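Local atomic coordinates of SLT domain-containing protein (Bdellovibrio bacteriovorus HD100, PDB entry 6TAB), a protein that probably cleaves peptidoglycan as a lysozyme of altered substrate specificity, helping the periplasmic predator to leave its prey cell. Residues K129-F134 and G212-K217; F134-M139 and C199-L204; V140-N145 and Y240-S245; L170-E175 and K188-P193. One frame throughout, in Å; residues are numbered along the deposited sequence.

Contact 1. Residues K129-F134 and G212-K217; sequences KQYWAF and GRIAGK
Ile214 reaches from the loop after helix 193-211 toward helix 125-144 and sets its CG1 branch against the indole of Trp132. The methylene arrives at the far rim of the six-membered ring, close to the ring plane: Ile214 CG1 lies 3.9 Å from Trp132 CH2 and 4.0 Å from Trp132 CZ2. One bond further out, Ile214 CD1 meets the end of the Tyr131 side chain, 4.0 Å from Tyr131 OH, the two side chains reaching out to each other from facing sides. With CG beside the carbonyl carbon, chi1 176° carries the phenol ring out so that its OH comes to Ile214 CD1. The two aromatic groups also support each other: Tyr131 CD2 sits over a face of the indole, while Trp132 CD1 lies in the plane of the phenol, at its edge. Polar ends are settled elsewhere, Tyr131 OH with Ser247 OG and Trp132 NE1 with Tyr120 OH. Behind Ile214 the loop is held by Asp112, whose carboxylate accepts from the backbone N of Ile214 and Ala215, and by Arg213 NE, bonded at 2.8 Å to Ala215 O. Ile214 thus packs the loop onto helix 125-144 in the buried interior of the lysozyme-like SLT domain.

Contact 2. Residues F134-M139 and C199-L204; sequences FVLSSM and CGIRIL
Leu136 points from helix 125-144 straight at helix 193-211 and carries both close contacts between 134-139 and 199-204. Its CB starts on the side facing Gly200, the partner whose CA is nearest, 8.0 Å from Leu136 CA. From there CG lies beside the backbone N (chi1 -80°), and the isobutyl group forks at CG into two methyls with separate tasks. Leu136 CD1 goes to Ile201, meeting the CG1 methylene at 4.0 Å; the two side chains lie crosswise, and Ile201 also packs on Ala97, Leu98 and Leu101 of helix 87-101. Leu136 CD2 turns toward the next helical turn and touches Leu204 CD1 at 3.9 Å, the two leucines lying antiparallel, side by side. Gly200 leaves this side of its helix without a side chain, and the CD2 branch is directed at that place. Met139 flanks Leu136 without close contact.

The hydroxyls of the first segment do not take part in this apolar layer. Each turns back on its own helix: Ser137 OG donates to Phe134 O at 2.8 Å, and Ser138 OG donates to Val135 O at 2.8 Å, in the carbonyl plane on a lone pair. Both carbonyls also keep their helical N-H partners, from Ser138 and Met139, so each is gripped twice. The chemistry between the two helices is therefore apolar throughout, close to the centre of the chain, and rests on shape and exclusion of water, while the buried serines bond to main-chain atoms, Ser137 OG also to Leu79 N outside the helix.

Contact 3. Residues V140-N145 and Y240-S245; sequences VRFESN and YKSIVS
Phe142, on the last turns of helix 125-144, is the residue that meets helix 238-248. Before it in the chain, Val140 turns to the other side, onto Phe146 and Leu170. Arg141 follows and works from within the segment: chi1 165° sets Arg141 CG over the centre of one face of the Phe142 ring, about 4.0 Å above it, and the bend at chi2 (60°) brings the guanidinium back so that Phe142 CE1 stands over its centre. Phe142 itself, with CG beside the backbone N, sets its ring against the other helix. Phe142 CZ comes to 3.6 Å from Ser242 CB, and Phe142 CE2 to 3.7 Å from the same carbon. Nearer the root of the ring, Phe142 CD2 meets Ile243 CG1 at 4.1 Å, the two side chains overlapping flank to flank with their ends pointing contrary ways. Both partners approach the ring obliquely. Glu143 turns to Gln171 and Trp229, and Ser144 OG bonds to Leu169 O, tying the end of the helix to the segment that follows strand 163-167.

Ser242 offers Phe142 mainly its methylene; its hydroxyl is bonded to Thr238 O one turn back. The helices meet mainly through carbon, with Ser242 OG grazing Phe142 CZ at 3.8 Å: an aromatic ring held between the aliphatic part of an arginine and the side chains of Ser242 and Ile243.

Contact 4. Residues L170-E175 and K188-P193; sequences LQISIE and KDLHDP
Leu190 enters the bend of 170-175 with its two methyls, which make every close contact between the two segments.

Apolar contacts come first. Leu190 CD1 lies against Ile174, where one methyl rests against three carbons, Ile174 CB, CG1 and CD1, each about 4.0 Å away. Leu190 CD2 touches the CG2 branch of Ile172 at 4.2 Å. Both isoleucines run roughly perpendicular to the leucine. Ile174 CG1 extends beside its own carbonyl carbon (chi1 -168°), which leaves the branch lying across Leu190 CD1.

Contacts with the backbone form the second group. Leu190 CD2 sits 3.3 Å from Ile172 O, and 3.7 Å from both Ser173 C and Ile174 N, thus covering the peptide just before helix 174-178. These are van der Waals approaches of a methyl to polar backbone.

Hydrogen bonds hold the pieces from behind. On the Leu190 side, His191 N bonds to Lys188 O at 3.0 Å, and Asp192, at the N-cap position of helix 193-211, caps Leu194 N with OD1. Asn196 of that helix joins both segments, its ND2 donating to Leu190 O and its OD1 accepting from Leu170 N. Gln171 and Ile172 form a G1 beta bulge opposite Arg167.

Between the segments themselves the adhesion is van der Waals in kind, methyl on methyl and methyl on peptide, and centred on one leucine; the polar groups that fix its position draw on neighbouring helix and strand.

In the fold
Helix 125-144 supplies the first segment of contacts 1, 2 and 3 in turn. The chain then passes through strands 151-154 and 163-167 to 170-175, and contact 4 closes the shortest loop, returning at 188-193 just before helix 193-211. Contact 2 brings that helix back onto 134-139, and its loop encloses contact 4; contact 1 closes a wider loop round both. Contact 3, made last by helix 238-248, crosses contacts 1 and 2 and also encloses contact 4. Neighbours meet physically: Trp132 packs on Leu204, Ser138 on Ile243, and Leu170 on Gly200, Met139 and Val140, joining the helical core to the turn that follows strand 163-167.

Contact 1. Residues K129-F134 and G212-K217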
loop_
_atom_site.group_PDB
_atom_site.type_symbol
_atom_site.label_atom_id
_atom_site.label_comp_id
_atom_site.label_asym_id
_atom_site.label_seq_id
_atom_site.Cartn_x
_atom_site.Cartn_y
_atom_site.Cartn_z
ATOM N N LYS A 129 -4.949 4.994 -11.226
ATOM C CA LYS A 129 -5.796 4.424 -10.131
ATOM C C LYS A 129 -5.815 2.877 -10.219
ATOM O O LYS A 129 -5.738 2.187 -9.187
ATOM C CB LYS A 129 -7.204 5.023 -10.128
ATOM C CG LYS A 129 -7.229 6.504 -9.746
ATOM C CD LYS A 129 -8.513 7.020 -9.096
ATOM C CE LYS A 129 -9.763 6.838 -9.896
ATOM N NZ LYS A 129 -11.000 7.373 -9.285
ATOM N N GLN A 130 -5.931 2.320 -11.439
ATOM C CA GLN A 130 -5.853 0.855 -11.612
ATOM C C GLN A 130 -4.499 0.317 -11.111
ATOM O O GLN A 130 -4.466 -0.773 -10.458
ATOM C CB GLN A 130 -6.117 0.462 -13.074
ATOM C CG GLN A 130 -7.567 0.640 -13.529
ATOM C CD GLN A 130 -7.726 0.395 -15.011
ATOM O OE1 GLN A 130 -7.248 -0.603 -15.553
ATOM N NE2 GLN A 130 -8.435 1.286 -15.691
ATOM N N TYR A 131 -3.387 0.997 -11.449
ATOM C CA TYR A 131 -2.032 0.607 -11.037
ATOM C C TYR A 131 -1.942 0.525 -9.495
ATOM O O TYR A 131 -1.493 -0.471 -8.909
ATOM C CB TYR A 131 -0.986 1.611 -11.612
ATOM C CG TYR A 131 0.412 1.306 -11.120
ATOM C CD1 TYR A 131 1.174 0.297 -11.691
ATOM C CD2 TYR A 131 0.978 1.996 -10.056
ATOM C CE1 TYR A 131 2.416 -0.078 -11.197
ATOM C CE2 TYR A 131 2.237 1.679 -9.575
ATOM C CZ TYR A 131 2.967 0.637 -10.131
ATOM O OH TYR A 131 4.194 0.286 -9.611
ATOM N N TRP A 132 -2.337 1.631 -8.835
ATOM C CA TRP A 132 -2.181 1.706 -7.364
ATOM C C TRP A 132 -3.082 0.694 -6.647
ATOM O O TRP A 132 -2.670 0.137 -5.604
ATOM C CB TRP A 132 -2.329 3.157 -6.841
ATOM C CG TRP A 132 -1.045 3.910 -7.056
ATOM C CD1 TRP A 132 -0.768 4.815 -8.048
ATOM C CD2 TRP A 132 0.211 3.681 -6.385
ATOM N NE1 TRP A 132 0.555 5.213 -7.998
ATOM C CE2 TRP A 132 1.181 4.539 -6.970
ATOM C CE3 TRP A 132 0.583 2.876 -5.309
ATOM C CZ2 TRP A 132 2.514 4.500 -6.564
ATOM C CZ3 TRP A 132 1.887 2.902 -4.869
ATOM C CH2 TRP A 132 2.845 3.701 -5.493
ATOM N N ALA A 133 -4.305 0.464 -7.149
ATOM C CA ALA A 133 -5.145 -0.624 -6.539
ATOM C C ALA A 133 -4.457 -2.008 -6.661
ATOM O O ALA A 133 -4.457 -2.786 -5.699
ATOM C CB ALA A 133 -6.530 -0.620 -7.110
ATOM N N PHE A 134 -3.826 -2.290 -7.809
ATOM C CA PHE A 134 -3.102 -3.538 -7.986
ATOM C C PHE A 134 -1.918 -3.627 -7.004
ATOM O O PHE A 134 -1.684 -4.651 -6.306
ATOM C CB PHE A 134 -2.627 -3.726 -9.432
ATOM C CG PHE A 134 -1.941 -5.061 -9.648
ATOM C CD1 PHE A 134 -0.586 -5.224 -9.376
ATOM C CD2 PHE A 134 -2.661 -6.196 -10.020
ATOM C CE1 PHE A 134 0.037 -6.460 -9.489
ATOM C CE2 PHE A 134 -2.035 -7.435 -10.132
ATOM C CZ PHE A 134 -0.695 -7.580 -9.859
ATOM N N GLY A 212 9.248 11.576 -3.738
ATOM C CA GLY A 212 9.294 11.525 -5.197
ATOM C C GLY A 212 9.616 10.154 -5.783
ATOM O O GLY A 212 10.114 10.088 -6.931
ATOM N N ARG A 213 9.339 9.067 -5.039
ATOM C CA ARG A 213 9.673 7.699 -5.475
ATOM C C ARG A 213 8.819 6.708 -4.685
ATOM O O ARG A 213 8.306 7.026 -3.592
ATOM C CB ARG A 213 11.177 7.439 -5.364
ATOM C CG ARG A 213 11.738 7.573 -3.969
ATOM C CD ARG A 213 13.283 7.547 -3.906
ATOM N NE ARG A 213 13.775 6.250 -4.320
ATOM C CZ ARG A 213 14.685 5.982 -5.249
ATOM N NH1 ARG A 213 15.397 6.951 -5.795
ATOM N NH2 ARG A 213 14.894 4.717 -5.599
ATOM N N ILE A 214 8.667 5.508 -5.277
ATOM C CA ILE A 214 7.831 4.442 -4.692
ATOM C C ILE A 214 8.495 3.748 -3.496
ATOM O O ILE A 214 7.813 3.466 -2.479
ATOM C CB ILE A 214 7.421 3.435 -5.779
ATOM C CG1 ILE A 214 6.532 4.111 -6.833
ATOM C CG2 ILE A 214 6.756 2.184 -5.194
ATOM C CD1 ILE A 214 6.297 3.309 -8.112
ATOM N N ALA A 215 9.798 3.469 -3.620
ATOM C CA ALA A 215 10.527 2.717 -2.577
ATOM C C ALA A 215 12.026 3.054 -2.693
ATOM O O ALA A 215 12.394 4.126 -3.195
ATOM C CB ALA A 215 10.186 1.236 -2.690
ATOM N N GLY A 216 12.888 2.155 -2.210
ATOM C CA GLY A 216 14.362 2.258 -2.304
ATOM C C GLY A 216 15.001 2.944 -1.093
ATOM O O GLY A 216 14.342 3.539 -0.249
ATOM N N LYS A 217 16.322 2.768 -0.987
ATOM C CA LYS A 217 17.127 3.345 0.063
ATOM C C LYS A 217 18.093 4.359 -0.577
ATOM O O LYS A 217 18.824 4.021 -1.495
ATOM C CB LYS A 217 17.893 2.256 0.818
ATOM C CG LYS A 217 18.635 2.713 2.066
ATOM C CD LYS A 217 19.536 1.648 2.701
ATOM C CE LYS A 217 18.910 0.958 3.881
ATOM N NZ LYS A 217 19.948 0.398 4.774
#

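Contact 2. Residues F134-M139 and C199-L204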
loop_
_atom_site.group_PDB
_atom_site.type_symbol
_atom_site.label_atom_id
_atom_site.label_comp_id
_atom_site.label_asym_id
_atom_site.label_seq_id
_atom_site.Cartn_x
_atom_site.Cartn_y
_atom_site.Cartn_z
ATOM N N PHE A 134 -3.826 -2.290 -7.809
ATOM C CA PHE A 134 -3.102 -3.538 -7.986
ATOM C C PHE A 134 -1.918 -3.627 -7.004
ATOM O O PHE A 134 -1.684 -4.651 -6.306
ATOM C CB PHE A 134 -2.627 -3.726 -9.432
ATOM C CG PHE A 134 -1.941 -5.061 -9.648
ATOM C CD1 PHE A 134 -0.586 -5.224 -9.376
ATOM C CD2 PHE A 134 -2.661 -6.196 -10.020
ATOM C CE1 PHE A 134 0.037 -6.460 -9.489
ATOM C CE2 PHE A 134 -2.035 -7.435 -10.132
ATOM C CZ PHE A 134 -0.695 -7.580 -9.859
ATOM N N VAL A 135 -1.077 -2.565 -6.937
ATOM C CA VAL A 135 0.090 -2.597 -6.031
ATOM C C VAL A 135 -0.355 -2.785 -4.564
ATOM O O VAL A 135 0.212 -3.612 -3.822
ATOM C CB VAL A 135 0.995 -1.366 -6.204
ATOM C CG1 VAL A 135 2.066 -1.294 -5.122
ATOM C CG2 VAL A 135 1.635 -1.367 -7.594
ATOM N N LEU A 136 -1.400 -2.049 -4.136
ATOM C CA LEU A 136 -1.932 -2.263 -2.785
ATOM C C LEU A 136 -2.335 -3.734 -2.579
ATOM O O LEU A 136 -2.055 -4.318 -1.490
ATOM C CB LEU A 136 -3.138 -1.338 -2.531
ATOM C CG LEU A 136 -2.842 0.098 -2.161
ATOM C CD1 LEU A 136 -4.097 0.951 -2.297
ATOM C CD2 LEU A 136 -2.292 0.203 -0.729
ATOM N N SER A 137 -2.970 -4.381 -3.581
ATOM C CA SER A 137 -3.401 -5.798 -3.453
ATOM C C SER A 137 -2.181 -6.717 -3.311
ATOM O O SER A 137 -2.270 -7.754 -2.610
ATOM C CB SER A 137 -4.351 -6.216 -4.569
ATOM O OG SER A 137 -3.693 -6.467 -5.820
ATOM N N SER A 138 -1.056 -6.390 -3.977
ATOM C CA SER A 138 0.173 -7.177 -3.863
ATOM C C SER A 138 0.789 -7.034 -2.462
ATOM O O SER A 138 1.371 -7.995 -1.908
ATOM C CB SER A 138 1.164 -6.911 -4.990
ATOM O OG SER A 138 1.798 -5.655 -4.899
ATOM N N MET A 139 0.707 -5.819 -1.888
ATOM C CA MET A 139 1.177 -5.607 -0.502
ATOM C C MET A 139 0.308 -6.416 0.489
ATOM O O MET A 139 0.842 -7.047 1.431
ATOM C CB MET A 139 1.173 -4.108 -0.173
ATOM C CG MET A 139 2.142 -3.295 -1.047
ATOM S SD MET A 139 1.773 -1.490 -1.038
ATOM C CE MET A 139 1.964 -1.144 0.713
ATOM N N CYS A 199 -6.424 3.956 5.165
ATOM C CA CYS A 199 -5.194 4.345 5.887
ATOM C C CYS A 199 -3.943 4.074 5.051
ATOM O O CYS A 199 -3.023 4.940 4.989
ATOM C CB CYS A 199 -5.116 3.646 7.249
ATOM S SG CYS A 199 -3.834 4.348 8.349
ATOM N N GLY A 200 -3.873 2.927 4.356
ATOM C CA GLY A 200 -2.741 2.677 3.469
ATOM C C GLY A 200 -2.563 3.761 2.406
ATOM O O GLY A 200 -1.426 4.170 2.098
ATOM N N ILE A 201 -3.688 4.209 1.833
ATOM C CA ILE A 201 -3.650 5.310 0.854
ATOM C C ILE A 201 -3.058 6.589 1.496
ATOM O O ILE A 201 -2.210 7.260 0.872
ATOM C CB ILE A 201 -5.032 5.560 0.193
ATOM C CG1 ILE A 201 -5.476 4.350 -0.644
ATOM C CG2 ILE A 201 -4.984 6.811 -0.633
ATOM C CD1 ILE A 201 -6.950 4.323 -0.995
ATOM N N ARG A 202 -3.500 6.949 2.709
ATOM C CA ARG A 202 -2.955 8.140 3.400
ATOM C C ARG A 202 -1.432 8.013 3.594
ATOM O O ARG A 202 -0.705 9.036 3.466
ATOM C CB ARG A 202 -3.633 8.380 4.759
ATOM C CG ARG A 202 -5.102 8.790 4.701
ATOM C CD ARG A 202 -5.678 8.993 6.107
ATOM N NE ARG A 202 -7.053 9.457 6.135
ATOM C CZ ARG A 202 -7.459 10.729 6.181
ATOM N NH1 ARG A 202 -6.583 11.725 6.072
ATOM N NH2 ARG A 202 -8.752 10.995 6.335
ATOM N N ILE A 203 -0.911 6.844 3.967
ATOM C CA ILE A 203 0.516 6.648 4.233
ATOM C C ILE A 203 1.326 6.822 2.937
ATOM O O ILE A 203 2.327 7.579 2.892
ATOM C CB ILE A 203 0.767 5.281 4.909
ATOM C CG1 ILE A 203 0.096 5.199 6.292
ATOM C CG2 ILE A 203 2.256 4.973 4.987
ATOM C CD1 ILE A 203 0.042 3.777 6.883
ATOM N N LEU A 204 0.856 6.203 1.826
ATOM C CA LEU A 204 1.494 6.371 0.506
ATOM C C LEU A 204 1.412 7.841 0.041
ATOM O O LEU A 204 2.378 8.384 -0.540
ATOM C CB LEU A 204 0.869 5.429 -0.527
ATOM C CG LEU A 204 1.117 3.933 -0.309
ATOM C CD1 LEU A 204 0.223 3.092 -1.211
ATOM C CD2 LEU A 204 2.591 3.559 -0.574
#

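Contact 3. Residues V140-N145 and Y240-S245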
loop_
_atom_site.group_PDB
_atom_site.type_symbol
_atom_site.label_atom_id
_atom_site.label_comp_id
_atom_site.label_asym_id
_atom_site.label_seq_id
_atom_site.Cartn_x
_atom_site.Cartn_y
_atom_site.Cartn_z
ATOM N N VAL A 140 -1.019 -6.386 0.299
ATOM C CA VAL A 140 -1.951 -7.191 1.143
ATOM C C VAL A 140 -1.590 -8.688 1.061
ATOM O O VAL A 140 -1.595 -9.377 2.103
ATOM C CB VAL A 140 -3.411 -6.903 0.750
ATOM C CG1 VAL A 140 -4.360 -7.905 1.420
ATOM C CG2 VAL A 140 -3.819 -5.449 1.059
ATOM N N ARG A 141 -1.296 -9.185 -0.146
ATOM C CA ARG A 141 -0.955 -10.618 -0.323
ATOM C C ARG A 141 0.154 -11.008 0.666
ATOM O O ARG A 141 0.052 -12.056 1.327
ATOM C CB ARG A 141 -0.489 -10.916 -1.761
ATOM C CG ARG A 141 0.223 -12.253 -1.987
ATOM C CD ARG A 141 -0.536 -13.512 -1.657
ATOM N NE ARG A 141 0.347 -14.679 -1.825
ATOM C CZ ARG A 141 1.123 -15.201 -0.879
ATOM N NH1 ARG A 141 1.188 -14.636 0.322
ATOM N NH2 ARG A 141 1.819 -16.303 -1.155
ATOM N N PHE A 142 1.204 -10.177 0.769
ATOM C CA PHE A 142 2.389 -10.554 1.591
ATOM C C PHE A 142 2.288 -10.113 3.058
ATOM O O PHE A 142 2.972 -10.719 3.901
ATOM C CB PHE A 142 3.704 -10.115 0.918
ATOM C CG PHE A 142 3.999 -10.911 -0.331
ATOM C CD1 PHE A 142 4.334 -12.266 -0.251
ATOM C CD2 PHE A 142 3.789 -10.367 -1.588
ATOM C CE1 PHE A 142 4.541 -13.006 -1.406
ATOM C CE2 PHE A 142 4.004 -11.104 -2.734
ATOM C CZ PHE A 142 4.354 -12.436 -2.638
ATOM N N GLU A 143 1.499 -9.058 3.369
ATOM C CA GLU A 143 1.337 -8.658 4.777
ATOM C C GLU A 143 0.374 -9.596 5.534
ATOM O O GLU A 143 0.634 -9.920 6.694
ATOM C CB GLU A 143 0.887 -7.193 4.878
ATOM C CG GLU A 143 1.943 -6.178 4.496
ATOM C CD GLU A 143 3.109 -6.098 5.460
ATOM O OE1 GLU A 143 3.025 -6.701 6.585
ATOM O OE2 GLU A 143 4.091 -5.355 5.154
ATOM N N SER A 144 -0.770 -9.918 4.923
ATOM C CA SER A 144 -1.865 -10.693 5.605
ATOM C C SER A 144 -2.458 -11.875 4.807
ATOM O O SER A 144 -3.381 -12.512 5.310
ATOM C CB SER A 144 -3.002 -9.752 5.943
ATOM O OG SER A 144 -3.619 -9.257 4.759
ATOM N N ASN A 145 -2.048 -12.084 3.558
ATOM C CA ASN A 145 -2.687 -13.094 2.700
ATOM C C ASN A 145 -4.211 -12.871 2.697
ATOM O O ASN A 145 -4.986 -13.853 2.681
ATOM C CB ASN A 145 -2.327 -14.553 3.043
ATOM C CG ASN A 145 -2.531 -15.478 1.859
ATOM O OD1 ASN A 145 -2.562 -15.050 0.704
ATOM N ND2 ASN A 145 -2.689 -16.765 2.139
ATOM N N TYR A 240 9.264 -8.893 -1.677
ATOM C CA TYR A 240 9.775 -7.741 -2.470
ATOM C C TYR A 240 9.958 -8.157 -3.943
ATOM O O TYR A 240 9.513 -7.447 -4.863
ATOM C CB TYR A 240 11.091 -7.205 -1.893
ATOM C CG TYR A 240 11.737 -6.154 -2.784
ATOM C CD1 TYR A 240 11.309 -4.836 -2.755
ATOM C CD2 TYR A 240 12.738 -6.471 -3.691
ATOM C CE1 TYR A 240 11.850 -3.871 -3.596
ATOM C CE2 TYR A 240 13.308 -5.515 -4.528
ATOM C CZ TYR A 240 12.868 -4.201 -4.473
ATOM O OH TYR A 240 13.381 -3.247 -5.328
ATOM N N LYS A 241 10.601 -9.318 -4.177
ATOM C CA LYS A 241 10.883 -9.751 -5.568
ATOM C C LYS A 241 9.582 -9.925 -6.371
ATOM O O LYS A 241 9.521 -9.552 -7.556
ATOM C CB LYS A 241 11.752 -11.021 -5.592
ATOM C CG LYS A 241 13.199 -10.818 -5.133
ATOM C CD LYS A 241 14.112 -12.027 -5.253
ATOM C CE LYS A 241 13.604 -13.233 -4.506
ATOM N NZ LYS A 241 14.576 -14.342 -4.607
ATOM N N SER A 242 8.543 -10.481 -5.733
ATOM C CA SER A 242 7.250 -10.694 -6.347
ATOM C C SER A 242 6.505 -9.382 -6.621
ATOM O O SER A 242 5.956 -9.191 -7.705
ATOM C CB SER A 242 6.378 -11.634 -5.518
ATOM O OG SER A 242 6.938 -12.939 -5.398
ATOM N N ILE A 243 6.487 -8.470 -5.647
ATOM C CA ILE A 243 5.820 -7.172 -5.843
ATOM C C ILE A 243 6.445 -6.445 -7.045
ATOM O O ILE A 243 5.716 -5.917 -7.921
ATOM C CB ILE A 243 5.859 -6.328 -4.544
ATOM C CG1 ILE A 243 4.972 -6.970 -3.467
ATOM C CG2 ILE A 243 5.413 -4.881 -4.788
ATOM C CD1 ILE A 243 5.124 -6.414 -2.073
ATOM N N VAL A 244 7.792 -6.392 -7.097
ATOM C CA VAL A 244 8.471 -5.685 -8.216
ATOM C C VAL A 244 8.164 -6.371 -9.567
ATOM O O VAL A 244 7.876 -5.702 -10.548
ATOM C CB VAL A 244 9.999 -5.619 -7.994
ATOM C CG1 VAL A 244 10.775 -5.210 -9.247
ATOM C CG2 VAL A 244 10.336 -4.694 -6.848
ATOM N N SER A 245 8.257 -7.729 -9.619
ATOM C CA SER A 245 8.033 -8.489 -10.852
ATOM C C SER A 245 6.594 -8.290 -11.372
ATOM O O SER A 245 6.358 -8.017 -12.569
ATOM C CB SER A 245 8.340 -9.965 -10.664
ATOM O OG SER A 245 8.247 -10.661 -11.905
#

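Contact 4. Residues L170-E175 and K188-P193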
loop_
_atom_site.group_PDB
_atom_site.type_symbol
_atom_site.label_atom_id
_atom_site.label_comp_id
_atom_site.label_asym_id
_atom_site.label_seq_id
_atom_site.Cartn_x
_atom_site.Cartn_y
_atom_site.Cartn_z
ATOM N N LEU A 170 -3.196 -4.558 5.746
ATOM C CA LEU A 170 -1.853 -3.964 5.499
ATOM C C LEU A 170 -0.977 -3.930 6.773
ATOM O O LEU A 170 0.101 -3.332 6.774
ATOM C CB LEU A 170 -2.038 -2.553 4.903
ATOM C CG LEU A 170 -2.568 -2.504 3.468
ATOM C CD1 LEU A 170 -3.013 -1.098 3.102
ATOM C CD2 LEU A 170 -1.536 -3.032 2.482
ATOM N N GLN A 171 -1.421 -4.592 7.851
ATOM C CA GLN A 171 -0.608 -4.728 9.075
ATOM C C GLN A 171 -0.178 -3.320 9.579
ATOM O O GLN A 171 1.003 -3.031 9.810
ATOM C CB GLN A 171 0.534 -5.731 8.877
ATOM C CG GLN A 171 -0.004 -7.178 8.751
ATOM C CD GLN A 171 -0.537 -7.703 10.070
ATOM O OE1 GLN A 171 0.237 -8.101 10.952
ATOM N NE2 GLN A 171 -1.855 -7.699 10.236
ATOM N N ILE A 172 -1.194 -2.479 9.796
ATOM C CA ILE A 172 -1.064 -1.117 10.340
ATOM C C ILE A 172 -1.324 -1.197 11.842
ATOM O O ILE A 172 -2.077 -2.055 12.310
ATOM C CB ILE A 172 -2.021 -0.146 9.611
ATOM C CG1 ILE A 172 -1.623 -0.047 8.115
ATOM C CG2 ILE A 172 -2.090 1.233 10.288
ATOM C CD1 ILE A 172 -2.659 0.615 7.217
ATOM N N SER A 173 -0.708 -0.299 12.611
ATOM C CA SER A 173 -0.921 -0.207 14.058
ATOM C C SER A 173 -1.613 1.113 14.442
ATOM O O SER A 173 -1.555 2.103 13.694
ATOM C CB SER A 173 0.384 -0.420 14.837
ATOM O OG SER A 173 1.467 0.300 14.283
ATOM N N ILE A 174 -2.292 1.109 15.593
ATOM C CA ILE A 174 -3.203 2.215 15.879
ATOM C C ILE A 174 -2.446 3.540 16.159
ATOM O O ILE A 174 -2.896 4.588 15.664
ATOM C CB ILE A 174 -4.212 1.870 16.980
ATOM C CG1 ILE A 174 -5.326 2.910 17.068
ATOM C CG2 ILE A 174 -3.555 1.641 18.337
ATOM C CD1 ILE A 174 -6.554 2.424 17.830
ATOM N N GLU A 175 -1.340 3.531 16.918
ATOM C CA GLU A 175 -0.632 4.792 17.237
ATOM C C GLU A 175 -0.004 5.347 15.940
ATOM O O GLU A 175 -0.179 6.538 15.579
ATOM C CB GLU A 175 0.363 4.576 18.387
ATOM C CG GLU A 175 1.083 5.836 18.832
ATOM C CD GLU A 175 1.892 5.688 20.108
ATOM O OE1 GLU A 175 2.846 4.905 20.128
ATOM O OE2 GLU A 175 1.587 6.398 21.065
ATOM N N LYS A 188 -10.814 -2.382 16.928
ATOM C CA LYS A 188 -11.717 -3.087 15.986
ATOM C C LYS A 188 -11.733 -2.418 14.598
ATOM O O LYS A 188 -11.873 -3.084 13.562
ATOM C CB LYS A 188 -13.140 -3.160 16.542
ATOM C CG LYS A 188 -14.113 -3.996 15.730
ATOM C CD LYS A 188 -15.447 -4.219 16.422
ATOM C CE LYS A 188 -16.370 -5.103 15.610
ATOM N NZ LYS A 188 -17.694 -5.248 16.253
ATOM N N ASP A 189 -11.571 -1.094 14.567
ATOM C CA ASP A 189 -11.614 -0.340 13.308
ATOM C C ASP A 189 -10.471 -0.726 12.346
ATOM O O ASP A 189 -10.639 -0.601 11.112
ATOM C CB ASP A 189 -11.665 1.168 13.582
ATOM C CG ASP A 189 -12.967 1.579 14.265
ATOM O OD1 ASP A 189 -14.043 1.343 13.667
ATOM O OD2 ASP A 189 -12.908 2.080 15.417
ATOM N N LEU A 190 -9.319 -1.174 12.872
ATOM C CA LEU A 190 -8.203 -1.602 11.997
ATOM C C LEU A 190 -8.529 -2.937 11.289
ATOM O O LEU A 190 -7.939 -3.218 10.226
ATOM C CB LEU A 190 -6.870 -1.658 12.763
ATOM C CG LEU A 190 -6.263 -0.288 13.145
ATOM C CD1 LEU A 190 -6.810 0.191 14.496
ATOM C CD2 LEU A 190 -4.727 -0.306 13.147
ATOM N N HIS A 191 -9.473 -3.722 11.844
ATOM C CA HIS A 191 -9.912 -4.973 11.240
ATOM C C HIS A 191 -11.076 -4.758 10.255
ATOM O O HIS A 191 -11.572 -5.733 9.646
ATOM C CB HIS A 191 -10.207 -5.994 12.353
ATOM C CG HIS A 191 -9.011 -6.381 13.177
ATOM N ND1 HIS A 191 -8.002 -7.168 12.695
ATOM C CD2 HIS A 191 -8.630 -5.990 14.424
ATOM C CE1 HIS A 191 -7.064 -7.310 13.619
ATOM N NE2 HIS A 191 -7.433 -6.584 14.726
ATOM N N ASP A 192 -11.536 -3.515 10.071
ATOM C CA ASP A 192 -12.472 -3.134 9.008
ATOM C C ASP A 192 -11.649 -2.956 7.736
ATOM O O ASP A 192 -10.835 -2.018 7.685
ATOM C CB ASP A 192 -13.246 -1.866 9.396
ATOM C CG ASP A 192 -14.175 -1.311 8.317
ATOM O OD1 ASP A 192 -14.015 -1.687 7.110
ATOM O OD2 ASP A 192 -15.030 -0.432 8.675
ATOM N N PRO A 193 -11.818 -3.817 6.696
ATOM C CA PRO A 193 -10.933 -3.761 5.542
ATOM C C PRO A 193 -10.970 -2.399 4.814
ATOM O O PRO A 193 -9.933 -1.955 4.266
ATOM C CB PRO A 193 -11.404 -4.934 4.666
ATOM C CG PRO A 193 -12.828 -5.148 5.058
ATOM C CD PRO A 193 -12.868 -4.847 6.540
#